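Glycosyl hydrolase family 26 (Bacteroides ovatus, PDB 4ZXO) probably hydrolyses the beta-mannan backbone of galactomannan, as a family 26 glycoside hydrolase from a galactomannan-utilizing gut bacterium. Local coordinates at residues M61-G66 with R85-E90; W138-A143 with R196-N201; T234-F239 with K246-M251. All blocks are in the same frame, centred on the assembly; numbering follows the deposited sequence.

Contact 1 (M61-G66 with R85-E90); sequences MSFDLG and REYIIE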
loop_
_atom_site.group_PDB
_atom_site.type_symbol
_atom_site.label_atom_id
_atom_site.label_comp_id
_atom_site.label_asym_id
_atom_site.label_seq_id
_atom_site.Cartn_x
_atom_site.Cartn_y
_atom_site.Cartn_z
ATOM N N MET A 61 -5.414 0.755 6.653
ATOM C CA MET A 61 -6.347 0.249 5.643
ATOM C C MET A 61 -5.902 0.754 4.310
ATOM O O MET A 61 -5.419 1.888 4.207
ATOM C CB MET A 61 -7.760 0.729 5.919
ATOM C CG MET A 61 -8.334 0.053 7.146
ATOM S SD MET A 61 -9.959 0.708 7.548
ATOM C CE MET A 61 -10.198 -0.063 9.163
ATOM N N SER A 62 -5.981 -0.101 3.296
ATOM C CA SER A 62 -5.665 0.373 1.938
ATOM C C SER A 62 -6.851 0.145 1.038
ATOM O O SER A 62 -7.712 -0.716 1.277
ATOM C CB SER A 62 -4.384 -0.321 1.359
ATOM O OG SER A 62 -4.517 -1.727 1.331
ATOM N N PHE A 63 -6.868 0.915 -0.033
ATOM C CA PHE A 63 -7.919 0.837 -1.032
ATOM C C PHE A 63 -7.270 1.119 -2.373
ATOM O O PHE A 63 -6.121 1.550 -2.416
ATOM C CB PHE A 63 -9.071 1.840 -0.756
ATOM C CG PHE A 63 -9.623 1.774 0.659
ATOM C CD1 PHE A 63 -10.645 0.870 0.996
ATOM C CD2 PHE A 63 -9.091 2.594 1.642
ATOM C CE1 PHE A 63 -11.112 0.807 2.283
ATOM C CE2 PHE A 63 -9.561 2.569 2.960
ATOM C CZ PHE A 63 -10.574 1.656 3.287
ATOM N N ASP A 64 -8.003 0.910 -3.462
ATOM C CA ASP A 64 -7.403 1.087 -4.801
ATOM C C ASP A 64 -8.143 2.129 -5.588
ATOM O O ASP A 64 -9.371 2.225 -5.521
ATOM C CB ASP A 64 -7.391 -0.243 -5.543
ATOM C CG ASP A 64 -6.300 -0.291 -6.627
ATOM O OD1 ASP A 64 -5.186 -0.753 -6.293
ATOM O OD2 ASP A 64 -6.504 0.220 -7.759
ATOM N N LEU A 65 -7.372 2.949 -6.308
ATOM C CA LEU A 65 -7.960 3.999 -7.151
ATOM C C LEU A 65 -8.102 3.593 -8.631
ATOM O O LEU A 65 -8.534 4.395 -9.443
ATOM C CB LEU A 65 -7.157 5.284 -7.044
ATOM C CG LEU A 65 -7.097 5.864 -5.652
ATOM C CD1 LEU A 65 -6.313 7.192 -5.653
ATOM C CD2 LEU A 65 -8.516 6.018 -5.012
ATOM N N GLY A 66 -7.796 2.343 -8.963
ATOM C CA GLY A 66 -7.904 1.904 -10.342
ATOM C C GLY A 66 -9.272 2.216 -10.908
ATOM O O GLY A 66 -10.308 1.920 -10.277
ATOM N N ARG A 85 -14.061 7.426 -0.055
ATOM C CA ARG A 85 -13.811 8.644 0.722
ATOM C C ARG A 85 -14.378 8.565 2.140
ATOM O O ARG A 85 -13.721 8.911 3.104
ATOM C CB ARG A 85 -14.370 9.865 0.016
ATOM C CG ARG A 85 -14.219 11.114 0.817
ATOM C CD ARG A 85 -14.842 12.264 0.050
ATOM N NE ARG A 85 -14.384 12.394 -1.331
ATOM C CZ ARG A 85 -15.095 12.106 -2.417
ATOM N NH1 ARG A 85 -16.339 11.658 -2.295
ATOM N NH2 ARG A 85 -14.548 12.264 -3.638
ATOM N N GLU A 86 -15.565 8.001 2.292
ATOM C CA GLU A 86 -16.124 7.780 3.631
ATOM C C GLU A 86 -15.253 6.882 4.486
ATOM O O GLU A 86 -14.983 7.192 5.645
ATOM C CB GLU A 86 -17.489 7.128 3.537
ATOM C CG GLU A 86 -18.603 8.007 3.249
ATOM C CD GLU A 86 -19.935 7.249 3.410
ATOM O OE1 GLU A 86 -19.942 5.999 3.339
ATOM O OE2 GLU A 86 -20.966 7.889 3.656
ATOM N N TYR A 87 -14.781 5.777 3.903
ATOM C CA TYR A 87 -14.005 4.820 4.692
ATOM C C TYR A 87 -12.701 5.454 5.115
ATOM O O TYR A 87 -12.184 5.177 6.218
ATOM C CB TYR A 87 -13.720 3.519 3.944
ATOM C CG TYR A 87 -14.959 2.865 3.404
ATOM C CD1 TYR A 87 -16.199 3.001 4.053
ATOM C CD2 TYR A 87 -14.905 2.092 2.215
ATOM C CE1 TYR A 87 -17.350 2.404 3.515
ATOM C CE2 TYR A 87 -16.053 1.495 1.687
ATOM C CZ TYR A 87 -17.258 1.629 2.345
ATOM O OH TYR A 87 -18.385 1.038 1.839
ATOM N N ILE A 88 -12.137 6.252 4.205
ATOM C CA ILE A 88 -10.880 6.940 4.516
ATOM C C ILE A 88 -11.066 7.956 5.652
ATOM O O ILE A 88 -10.246 8.000 6.597
ATOM C CB ILE A 88 -10.317 7.597 3.236
ATOM C CG1 ILE A 88 -9.806 6.471 2.317
ATOM C CG2 ILE A 88 -9.156 8.589 3.535
ATOM C CD1 ILE A 88 -9.604 6.916 0.859
ATOM N N ILE A 89 -12.119 8.768 5.569
ATOM C CA ILE A 89 -12.423 9.725 6.625
ATOM C C ILE A 89 -12.621 9.021 7.965
ATOM O O ILE A 89 -12.121 9.485 8.998
ATOM C CB ILE A 89 -13.631 10.546 6.200
ATOM C CG1 ILE A 89 -13.193 11.514 5.113
ATOM C CG2 ILE A 89 -14.198 11.367 7.312
ATOM C CD1 ILE A 89 -14.358 12.096 4.381
ATOM N N GLU A 90 -13.323 7.893 7.950
ATOM C CA GLU A 90 -13.568 7.163 9.187
ATOM C C GLU A 90 -12.312 6.530 9.771
ATOM O O GLU A 90 -12.151 6.496 10.997
ATOM C CB GLU A 90 -14.631 6.085 8.966
ATOM C CG GLU A 90 -15.938 6.734 8.579
ATOM C CD GLU A 90 -17.020 5.759 8.145
ATOM O OE1 GLU A 90 -16.866 4.529 8.233
ATOM O OE2 GLU A 90 -18.067 6.249 7.681
#
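Phe63 is pushed from strand 60-64 into helix 81-93, and its outer ring atoms make the apolar contact. CZ meets Tyr87 CB at 3.7 Å, and CE1 lies 4.0 Å from Tyr87 CD2, the two side chains crossing at about a right angle. Farther round the ring, on the same side of its plane, CE2 is 4.0 Å from Ile88 CG1, the side chains running past each other in opposite directions. Phe63 CG stands anti to its own carbonyl carbon (chi1 -51°), which carries the ring out toward the helix. All three residues are buried; Leu84 and Leu100 also touch Phe63. Strand and helix here are the first two elements of a beta-alpha-beta unit completed by strand 97-101, one step of the TIM barrel, whose helices wrap the outside of the sheet. The polar bonds lie on the strand side. Asp64 OD2 accepts Gly66 N at 2.8 Å, from the anti side and 24° out of the carboxylate plane, an Asx turn that bends the chain as the strand ends. Asp64 OD1 is bonded to Ser101 and His103, so both carboxylate oxygens are held. The nearly parallel ring of His83 meets Tyr87.

Contact 2 (W138-A143 with R196-N201); sequences WIDRVA and RLKGVN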
loop_
_atom_site.group_PDB
_atom_site.type_symbol
_atom_site.label_atom_id
_atom_site.label_comp_id
_atom_site.label_asym_id
_atom_site.label_seq_id
_atom_site.Cartn_x
_atom_site.Cartn_y
_atom_site.Cartn_z
ATOM N N TRP A 138 -5.033 11.747 -16.286
ATOM C CA TRP A 138 -5.319 10.611 -15.396
ATOM C C TRP A 138 -4.718 10.845 -14.014
ATOM O O TRP A 138 -5.377 10.637 -13.019
ATOM C CB TRP A 138 -4.785 9.304 -15.998
ATOM C CG TRP A 138 -5.660 8.809 -17.152
ATOM C CD1 TRP A 138 -6.686 9.468 -17.790
ATOM C CD2 TRP A 138 -5.575 7.529 -17.722
ATOM N NE1 TRP A 138 -7.245 8.638 -18.740
ATOM C CE2 TRP A 138 -6.595 7.427 -18.699
ATOM C CE3 TRP A 138 -4.755 6.417 -17.447
ATOM C CZ2 TRP A 138 -6.809 6.264 -19.445
ATOM C CZ3 TRP A 138 -4.938 5.235 -18.207
ATOM C CH2 TRP A 138 -5.981 5.162 -19.185
ATOM N N ILE A 139 -3.473 11.324 -13.964
ATOM C CA ILE A 139 -2.841 11.587 -12.689
ATOM C C ILE A 139 -3.626 12.728 -11.986
ATOM O O ILE A 139 -3.831 12.659 -10.782
ATOM C CB ILE A 139 -1.372 11.930 -12.844
ATOM C CG1 ILE A 139 -0.579 10.700 -13.365
ATOM C CG2 ILE A 139 -0.771 12.390 -11.509
ATOM C CD1 ILE A 139 0.822 11.078 -13.999
ATOM N N ASP A 140 -4.101 13.722 -12.735
ATOM C CA ASP A 140 -4.833 14.833 -12.163
ATOM C C ASP A 140 -6.136 14.335 -11.552
ATOM O O ASP A 140 -6.611 14.884 -10.559
ATOM C CB ASP A 140 -5.126 15.915 -13.232
ATOM C CG ASP A 140 -3.909 16.728 -13.573
ATOM O OD1 ASP A 140 -2.830 16.560 -12.931
ATOM O OD2 ASP A 140 -4.045 17.644 -14.412
ATOM N N ARG A 141 -6.703 13.275 -12.113
ATOM C CA ARG A 141 -7.944 12.696 -11.564
ATOM C C ARG A 141 -7.658 12.053 -10.221
ATOM O O ARG A 141 -8.438 12.197 -9.259
ATOM C CB ARG A 141 -8.577 11.669 -12.560
ATOM C CG ARG A 141 -9.232 12.400 -13.796
ATOM C CD ARG A 141 -9.745 11.510 -14.971
ATOM N NE ARG A 141 -10.901 12.174 -15.584
ATOM C CZ ARG A 141 -11.486 11.821 -16.727
ATOM N NH1 ARG A 141 -12.560 12.502 -17.125
ATOM N NH2 ARG A 141 -11.028 10.786 -17.464
ATOM N N VAL A 142 -6.530 11.352 -10.119
ATOM C CA VAL A 142 -6.060 10.901 -8.798
ATOM C C VAL A 142 -5.828 12.089 -7.852
ATOM O O VAL A 142 -6.253 12.076 -6.685
ATOM C CB VAL A 142 -4.738 10.099 -8.940
ATOM C CG1 VAL A 142 -4.095 9.869 -7.544
ATOM C CG2 VAL A 142 -5.019 8.766 -9.649
ATOM N N ALA A 143 -5.155 13.136 -8.342
ATOM C CA ALA A 143 -4.895 14.309 -7.484
ATOM C C ALA A 143 -6.199 14.901 -6.911
ATOM O O ALA A 143 -6.310 15.174 -5.687
ATOM C CB ALA A 143 -4.113 15.366 -8.271
ATOM N N ARG A 196 2.272 17.659 -7.100
ATOM C CA ARG A 196 2.745 18.934 -6.525
ATOM C C ARG A 196 2.081 20.175 -7.114
ATOM O O ARG A 196 1.749 21.115 -6.385
ATOM C CB ARG A 196 4.244 19.093 -6.696
ATOM C CG ARG A 196 5.059 18.158 -5.854
ATOM C CD ARG A 196 6.514 18.347 -6.168
ATOM N NE ARG A 196 6.994 19.627 -5.663
ATOM C CZ ARG A 196 8.033 20.252 -6.172
ATOM N NH1 ARG A 196 8.664 19.705 -7.220
ATOM N NH2 ARG A 196 8.419 21.418 -5.652
ATOM N N LEU A 197 1.915 20.180 -8.430
ATOM C CA LEU A 197 1.261 21.309 -9.072
ATOM C C LEU A 197 -0.151 21.503 -8.534
ATOM O O LEU A 197 -0.583 22.638 -8.335
ATOM C CB LEU A 197 1.202 21.118 -10.574
ATOM C CG LEU A 197 2.409 21.434 -11.439
ATOM C CD1 LEU A 197 2.226 20.825 -12.819
ATOM C CD2 LEU A 197 2.615 22.924 -11.554
ATOM N N LYS A 198 -0.845 20.384 -8.287
ATOM C CA LYS A 198 -2.225 20.395 -7.793
ATOM C C LYS A 198 -2.314 20.782 -6.318
ATOM O O LYS A 198 -3.414 20.981 -5.788
ATOM C CB LYS A 198 -2.878 18.994 -7.982
ATOM C CG LYS A 198 -2.966 18.426 -9.422
ATOM C CD LYS A 198 -4.050 18.990 -10.303
ATOM C CE LYS A 198 -5.411 18.427 -10.001
ATOM N NZ LYS A 198 -6.439 19.259 -10.689
ATOM N N GLY A 199 -1.171 20.845 -5.628
ATOM C CA GLY A 199 -1.148 21.146 -4.208
ATOM C C GLY A 199 -1.553 19.957 -3.375
ATOM O O GLY A 199 -2.129 20.112 -2.280
ATOM N N VAL A 200 -1.264 18.753 -3.881
ATOM C CA VAL A 200 -1.580 17.556 -3.099
ATOM C C VAL A 200 -0.531 17.383 -1.991
ATOM O O VAL A 200 0.367 16.574 -2.100
ATOM C CB VAL A 200 -1.630 16.295 -3.984
ATOM C CG1 VAL A 200 -2.085 15.119 -3.163
ATOM C CG2 VAL A 200 -2.653 16.494 -5.095
ATOM N N ASN A 201 -0.698 18.065 -0.884
ATOM C CA ASN A 201 0.308 18.098 0.164
ATOM C C ASN A 201 0.071 17.081 1.254
ATOM O O ASN A 201 0.721 17.097 2.292
ATOM C CB ASN A 201 0.368 19.517 0.748
ATOM C CG ASN A 201 0.732 20.523 -0.282
ATOM O OD1 ASN A 201 1.421 20.209 -1.268
ATOM N ND2 ASN A 201 0.276 21.748 -0.090
HETATM O O HOH W 1 -6.118 19.265 -13.597
#
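The flat carboxylate of Asp140 has the aliphatic chain of Lys198 above its plane: Lys198 CD lies 3.8 Å from OD1 and 4.0 Å from Asp140 CG, the two side chains crossing at about a right angle. Above the same side sits a water, tilted well out of the plane, which donates to Asp140 OD2 at 2.8 Å and accepts from Lys198 NZ at 2.9 Å. The water thus joins opposite charges whose own atoms, OD2 and NZ, are 4.7 Å apart. The direct salt bridges go elsewhere, from Asp140 OD2 to Arg194 and from Lys198 NZ to Asp144, so the water completes a small charged network. Bends at chi2 and chi3 (-77° and -78°) fold the lysine chain back over Ala143, whose CB is tightly packed against Lys198 CG at 3.5 Å. That methyl also meets Val200 CG2 at 3.7 Å, the apolar part of the contact, which Leu195 joins from helix 181-197. A serine in place of Lys198 would probably leave Asp144 without its salt-bridge mate, strand the bridging water and uncover Ala143. Gly199, at positive phi, closes a Schellman motif at the end of helix 181-197, and Val200, at the centre of an inverse gamma turn just after it, turns CG2 to Ala143. Helices 132-147 and 181-197 follow the neighbouring strands 97-101 and 159-162, so successive outer helices of a TIM barrel meet here, through residues just past the end of the second.

Contact 3 (T234-F239 with K246-M251); sequences TDVYQF and KQLNKM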
loop_
_atom_site.group_PDB
_atom_site.type_symbol
_atom_site.label_atom_id
_atom_site.label_comp_id
_atom_site.label_asym_id
_atom_site.label_seq_id
_atom_site.Cartn_x
_atom_site.Cartn_y
_atom_site.Cartn_z
ATOM N N THR A 234 7.914 -3.482 -0.109
ATOM C CA THR A 234 8.049 -4.650 -0.988
ATOM C C THR A 234 6.739 -5.444 -0.889
ATOM O O THR A 234 6.023 -5.363 0.132
ATOM C CB THR A 234 9.267 -5.524 -0.614
ATOM O OG1 THR A 234 9.463 -6.526 -1.622
ATOM C CG2 THR A 234 9.015 -6.226 0.732
ATOM N N ASP A 235 6.402 -6.135 -1.972
ATOM C CA ASP A 235 5.238 -7.014 -2.020
ATOM C C ASP A 235 5.724 -8.457 -2.153
ATOM O O ASP A 235 6.305 -8.820 -3.192
ATOM C CB ASP A 235 4.323 -6.692 -3.236
ATOM C CG ASP A 235 3.661 -5.335 -3.163
ATOM O OD1 ASP A 235 3.893 -4.578 -2.184
ATOM O OD2 ASP A 235 2.894 -5.040 -4.130
ATOM N N VAL A 236 5.486 -9.291 -1.146
ATOM C CA VAL A 236 5.966 -10.669 -1.170
ATOM C C VAL A 236 4.889 -11.556 -0.572
ATOM O O VAL A 236 4.521 -11.356 0.595
ATOM C CB VAL A 236 7.307 -10.866 -0.352
ATOM C CG1 VAL A 236 7.765 -12.322 -0.441
ATOM C CG2 VAL A 236 8.399 -9.864 -0.789
ATOM N N TYR A 237 4.361 -12.491 -1.379
ATOM C CA TYR A 237 3.323 -13.429 -0.914
ATOM C C TYR A 237 3.885 -14.825 -0.664
ATOM O O TYR A 237 4.906 -15.208 -1.237
ATOM C CB TYR A 237 2.183 -13.525 -1.951
ATOM C CG TYR A 237 1.290 -12.300 -1.934
ATOM C CD1 TYR A 237 0.086 -12.275 -1.207
ATOM C CD2 TYR A 237 1.657 -11.173 -2.637
ATOM C CE1 TYR A 237 -0.720 -11.152 -1.197
ATOM C CE2 TYR A 237 0.860 -10.027 -2.620
ATOM C CZ TYR A 237 -0.315 -10.015 -1.892
ATOM O OH TYR A 237 -1.100 -8.881 -1.893
ATOM N N GLN A 238 3.220 -15.586 0.198
ATOM C CA GLN A 238 3.633 -16.957 0.381
ATOM C C GLN A 238 3.005 -17.904 -0.661
ATOM O O GLN A 238 1.776 -18.013 -0.796
ATOM C CB GLN A 238 3.281 -17.472 1.770
ATOM C CG GLN A 238 3.664 -18.973 1.885
ATOM C CD GLN A 238 3.547 -19.498 3.309
ATOM O OE1 GLN A 238 3.920 -18.809 4.276
ATOM N NE2 GLN A 238 3.048 -20.733 3.450
ATOM N N PHE A 239 3.870 -18.618 -1.374
ATOM C CA PHE A 239 3.416 -19.660 -2.275
ATOM C C PHE A 239 3.829 -21.004 -1.745
ATOM O O PHE A 239 3.057 -21.970 -1.825
ATOM C CB PHE A 239 3.951 -19.430 -3.712
ATOM C CG PHE A 239 3.404 -18.206 -4.302
ATOM C CD1 PHE A 239 2.070 -18.176 -4.680
ATOM C CD2 PHE A 239 4.156 -17.055 -4.384
ATOM C CE1 PHE A 239 1.493 -16.988 -5.192
ATOM C CE2 PHE A 239 3.598 -15.878 -4.924
ATOM C CZ PHE A 239 2.268 -15.839 -5.294
ATOM N N LYS A 246 12.577 -17.614 3.220
ATOM C CA LYS A 246 13.844 -17.182 2.620
ATOM C C LYS A 246 13.672 -15.825 1.897
ATOM O O LYS A 246 14.443 -14.891 2.081
ATOM C CB LYS A 246 14.377 -18.259 1.634
ATOM C CG LYS A 246 15.584 -17.843 0.794
ATOM C CD LYS A 246 16.295 -19.051 0.106
ATOM C CE LYS A 246 17.576 -18.604 -0.709
ATOM N NZ LYS A 246 18.662 -19.683 -1.000
ATOM N N GLN A 247 12.675 -15.749 1.032
ATOM C CA GLN A 247 12.528 -14.571 0.210
ATOM C C GLN A 247 12.042 -13.366 0.983
ATOM O O GLN A 247 12.495 -12.233 0.691
ATOM C CB GLN A 247 11.561 -14.849 -0.910
ATOM C CG GLN A 247 12.121 -15.853 -1.919
ATOM C CD GLN A 247 13.375 -15.336 -2.628
ATOM O OE1 GLN A 247 13.509 -14.138 -2.851
ATOM N NE2 GLN A 247 14.302 -16.253 -2.987
ATOM N N LEU A 248 11.180 -13.589 1.993
ATOM C CA LEU A 248 10.767 -12.444 2.816
ATOM C C LEU A 248 11.941 -11.955 3.669
ATOM O O LEU A 248 12.167 -10.748 3.780
ATOM C CB LEU A 248 9.563 -12.803 3.698
ATOM C CG LEU A 248 8.963 -11.611 4.444
ATOM C CD1 LEU A 248 8.551 -10.417 3.481
ATOM C CD2 LEU A 248 7.841 -12.091 5.363
ATOM N N ASN A 249 12.663 -12.869 4.327
ATOM C CA ASN A 249 13.856 -12.405 5.009
ATOM C C ASN A 249 14.804 -11.660 4.072
ATOM O O ASN A 249 15.372 -10.640 4.459
ATOM C CB ASN A 249 14.614 -13.564 5.659
ATOM C CG ASN A 249 14.069 -13.906 7.043
ATOM O OD1 ASN A 249 14.138 -13.096 7.984
ATOM N ND2 ASN A 249 13.493 -15.075 7.163
ATOM N N LYS A 250 15.030 -12.193 2.872
ATOM C CA LYS A 250 15.893 -11.535 1.923
ATOM C C LYS A 250 15.386 -10.112 1.619
ATOM O O LYS A 250 16.170 -9.147 1.658
ATOM C CB LYS A 250 15.961 -12.333 0.628
ATOM C CG LYS A 250 16.869 -11.716 -0.387
ATOM C CD LYS A 250 16.566 -12.311 -1.787
ATOM C CE LYS A 250 15.380 -11.590 -2.414
ATOM N NZ LYS A 250 15.012 -12.172 -3.740
ATOM N N MET A 251 14.091 -9.968 1.302
ATOM C CA MET A 251 13.623 -8.624 0.964
ATOM C C MET A 251 13.605 -7.683 2.153
ATOM O O MET A 251 13.913 -6.503 1.983
ATOM C CB MET A 251 12.197 -8.672 0.378
ATOM C CG MET A 251 12.123 -9.296 -1.001
ATOM S SD MET A 251 13.378 -8.748 -2.214
ATOM C CE MET A 251 13.024 -6.981 -2.252
#
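The extended chain 234-239 runs past helix 241-262 with Val236 CA 6.5 Å from Leu248 CA and Thr234 facing Met251, close enough for side chains to meet directly. Val236 touches two helix residues one turn apart. Its CB is 4.1 Å from Leu248 CD1, while its CG2 is 3.8 Å from Met251 CG and also approaches Met251 CB. Leu248 CG stands anti to the backbone N (chi1 -172°), which brings CD1 round to Val236. Met251 crosses both Val236 and Thr234 obliquely. Bends at chi2 and chi3 (-46° and -59°) curl its chain so that the terminal methyl, CE, rests 3.6 Å from Thr234 OG1. Thr234 CG2 comes within 4.0 Å of Met251 CB, so the threonine presents both branches to the methionine. The hydroxyl, buried among apolar groups, is satisfied by a hydrogen bond to Pro209 O. Farther out on the helix, Lys250 NZ donates to Gln247 OE1 at 2.6 Å, in the carbonyl plane; the ammonium is also held by a salt bridge to Asp214 and a bond to Met211 O. Asp235 and Tyr237 start off away from the helix; Asp235 OD2 forms a salt bridge with Arg162 and Tyr237 OH a hydrogen bond with Glu270. Thr234 and Val236 turn to the outer helix and Asp235 and Tyr237 the other way, within the beta-alpha-beta unit of strand 231-235, helix 241-262 and strand 266-271; the contact sits where strand 231-235 ends, at the C-terminal end of the barrel strands, where TIM-barrel glycosidases carry their active site.

Along the chain the contacts come in series, 1 to 3, all within the TIM barrel of the family 26 hydrolase. Contacts 1 and 3 each dock a helix on the same parallel sheet; their centres are about 26 Å apart, on opposite sides of the chain's centre. Contact 2 joins helix 132-147 to the turn that ends helix 181-197, outside the sheet, its centre about 17 Å from that of contact 1 and about 32 Å from that of contact 3. Contacts 1 and 2 touch, Leu65 CD1 lying 4.0 Å from Val142 CG1. Contacts 1 and 3 thus hold outer helices to the barrel wall on opposite sides, and contact 2 ties neighbouring helices of the outer layer.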